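Exo-beta-1,3-glucanase (Streptomyces sp. SirexAA-E, PDB 4PEY) hydrolyses laminarin and laminarioligosaccharides as a secreted family 55 exo-beta-1,3-glucanase, working from the non-reducing ends and yielding glucose and laminaribiose. Local coordinates at residues Val516-Phe522 against Val557-Pro561. The protein carries 1 engineered substitution. Sequence-based numbering, arbitrary orientation.
Sequences VKPGVKF and VVSFP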
loop_
_atom_site.group_PDB
_atom_site.type_symbol
_atom_site.label_atom_id
_atom_site.label_comp_id
_atom_site.label_asym_id
_atom_site.label_seq_id
_atom_site.Cartn_x
_atom_site.Cartn_y
_atom_site.Cartn_z
ATOM N N VAL A 516 -1.826 0.366 29.210
ATOM C CA VAL A 516 -2.068 1.729 29.651
ATOM C C VAL A 516 -0.801 2.247 30.330
ATOM O O VAL A 516 -0.559 1.977 31.509
ATOM C CB VAL A 516 -3.282 1.812 30.601
ATOM C CG1 VAL A 516 -3.541 3.247 30.998
ATOM C CG2 VAL A 516 -4.511 1.225 29.919
ATOM N N LYS A 517 0.008 2.963 29.551
ATOM C CA LYS A 517 1.327 3.439 29.955
ATOM C C LYS A 517 1.542 4.823 29.351
ATOM O O LYS A 517 1.062 5.096 28.251
ATOM C CB LYS A 517 2.440 2.483 29.487
ATOM C CG LYS A 517 2.403 1.079 30.091
ATOM C CD LYS A 517 3.513 0.197 29.503
ATOM C CE LYS A 517 3.492 -1.211 30.088
ATOM N NZ LYS A 517 4.586 -2.067 29.543
ATOM N N PRO A 518 2.271 5.699 30.060
ATOM C CA PRO A 518 2.462 7.084 29.617
ATOM C C PRO A 518 3.069 7.203 28.224
ATOM O O PRO A 518 2.751 8.149 27.505
ATOM C CB PRO A 518 3.428 7.660 30.663
ATOM C CG PRO A 518 3.263 6.795 31.854
ATOM C CD PRO A 518 2.916 5.436 31.360
ATOM N N GLY A 519 3.919 6.254 27.850
ATOM C CA GLY A 519 4.618 6.324 26.579
ATOM C C GLY A 519 3.922 5.610 25.433
ATOM O O GLY A 519 4.428 5.603 24.311
ATOM N N VAL A 520 2.753 5.029 25.709
ATOM C CA VAL A 520 1.969 4.339 24.687
ATOM C C VAL A 520 0.741 5.190 24.393
ATOM O O VAL A 520 -0.180 5.260 25.199
ATOM C CB VAL A 520 1.564 2.916 25.143
ATOM C CG1 VAL A 520 0.610 2.265 24.142
ATOM C CG2 VAL A 520 2.806 2.058 25.348
ATOM N N LYS A 521 0.741 5.856 23.242
ATOM C CA LYS A 521 -0.245 6.896 22.968
ATOM C C LYS A 521 -0.929 6.718 21.630
ATOM O O LYS A 521 -0.292 6.332 20.647
ATOM C CB LYS A 521 0.423 8.282 23.013
ATOM C CG LYS A 521 1.056 8.603 24.353
ATOM C CD LYS A 521 1.506 10.053 24.463
ATOM C CE LYS A 521 2.475 10.433 23.379
ATOM N NZ LYS A 521 3.001 11.804 23.638
ATOM N N PHE A 522 -2.228 7.012 21.594
ATOM C CA PHE A 522 -2.973 7.017 20.334
ATOM C C PHE A 522 -3.740 8.308 20.135
ATOM O O PHE A 522 -4.202 8.938 21.097
ATOM C CB PHE A 522 -3.939 5.824 20.257
ATOM C CG PHE A 522 -3.241 4.507 20.139
ATOM C CD1 PHE A 522 -3.043 3.713 21.256
ATOM C CD2 PHE A 522 -2.740 4.081 18.918
ATOM C CE1 PHE A 522 -2.371 2.505 21.153
ATOM C CE2 PHE A 522 -2.064 2.876 18.808
ATOM C CZ PHE A 522 -1.891 2.082 19.923
ATOM N N VAL A 557 -12.437 7.762 19.623
ATOM C CA VAL A 557 -11.657 8.171 20.785
ATOM C C VAL A 557 -10.588 9.135 20.294
ATOM O O VAL A 557 -9.781 8.779 19.440
ATOM C CB VAL A 557 -11.010 6.962 21.511
ATOM C CG1 VAL A 557 -9.934 7.428 22.477
ATOM C CG2 VAL A 557 -12.080 6.143 22.242
ATOM N N VAL A 558 -10.582 10.357 20.814
ATOM C CA VAL A 558 -9.621 11.363 20.350
ATOM C C VAL A 558 -8.208 11.103 20.890
ATOM O O VAL A 558 -7.219 11.207 20.144
ATOM C CB VAL A 558 -10.057 12.795 20.742
ATOM C CG1 VAL A 558 -8.993 13.807 20.328
ATOM C CG2 VAL A 558 -11.396 13.134 20.103
ATOM N N SER A 559 -8.117 10.785 22.181
ATOM C CA SER A 559 -6.830 10.551 22.840
ATOM C C SER A 559 -6.853 9.331 23.733
ATOM O O SER A 559 -7.807 9.124 24.489
ATOM C CB SER A 559 -6.413 11.753 23.694
ATOM O OG SER A 559 -6.263 12.919 22.912
ATOM N N PHE A 560 -5.775 8.555 23.662
ATOM C CA PHE A 560 -5.528 7.436 24.560
ATOM C C PHE A 560 -4.060 7.493 25.002
ATOM O O PHE A 560 -3.185 7.776 24.186
ATOM C CB PHE A 560 -5.841 6.110 23.858
ATOM C CG PHE A 560 -5.517 4.889 24.674
ATOM C CD1 PHE A 560 -6.487 4.286 25.459
ATOM C CD2 PHE A 560 -4.242 4.330 24.641
ATOM C CE1 PHE A 560 -6.185 3.161 26.211
ATOM C CE2 PHE A 560 -3.938 3.208 25.390
ATOM C CZ PHE A 560 -4.912 2.622 26.173
ATOM N N PRO A 561 -3.778 7.205 26.282
ATOM C CA PRO A 561 -4.725 6.841 27.341
ATOM C C PRO A 561 -5.396 8.060 27.955
ATOM O O PRO A 561 -5.109 9.192 27.565
ATOM C CB PRO A 561 -3.839 6.132 28.370
ATOM C CG PRO A 561 -2.507 6.778 28.208
ATOM C CD PRO A 561 -2.379 7.115 26.739
ATOM O OXT PRO A 561 -6.236 7.931 28.850
#
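Phe522 and Phe560 form an antiparallel hydrogen-bonded pair, joined by Phe522 N to Phe560 O at 2.9 Å and by Phe560 N to Phe522 O at 3.0 Å, both nearly straight. Phe560 O also receives a CA-H...O contact from Lys521 CA, at 3.3 Å. Both aromatic side chains leave the same face of the pair and run side by side, with Phe560 CD2 lying in the plane of the Phe522 ring, at its edge, 3.6 Å from Phe522 CD1. Phe560 carries CG anti to its own backbone nitrogen and beside the carbonyl carbon (chi1 176°), which leans the ring toward the Pro561 side, and Phe560 CZ meets Val516 CG2 at 4.0 Å, the two side chains crossing at about a right angle. Beyond the pair, Tyr480 and Val482 of strand 480-482 and Ile540 also pack on Phe522, while Ile543 touches Phe560. The fold is a right-handed parallel beta-helix, two of which make up the family 55 enzyme; here, at the end of the second one and away from the bound sugars, the C-terminal strand 555-560 pairs antiparallel with strand 520-529, which itself runs parallel to strand 489-498. Pro561, the last residue, follows a cis peptide bond that folds its ring back over Phe560, placing Pro561 CB 4.0 Å above the centre of the aromatic face. Pro561 CB also lies 3.9 Å from Val516 CG1, and the two methyls of Val516 are thus divided between the proline and the phenylalanine. Pro561 CD rests 3.3 Å from Val520 O, beside the type I turn Lys517-Val520, which is closed by Val520 N bonding to Lys517 O.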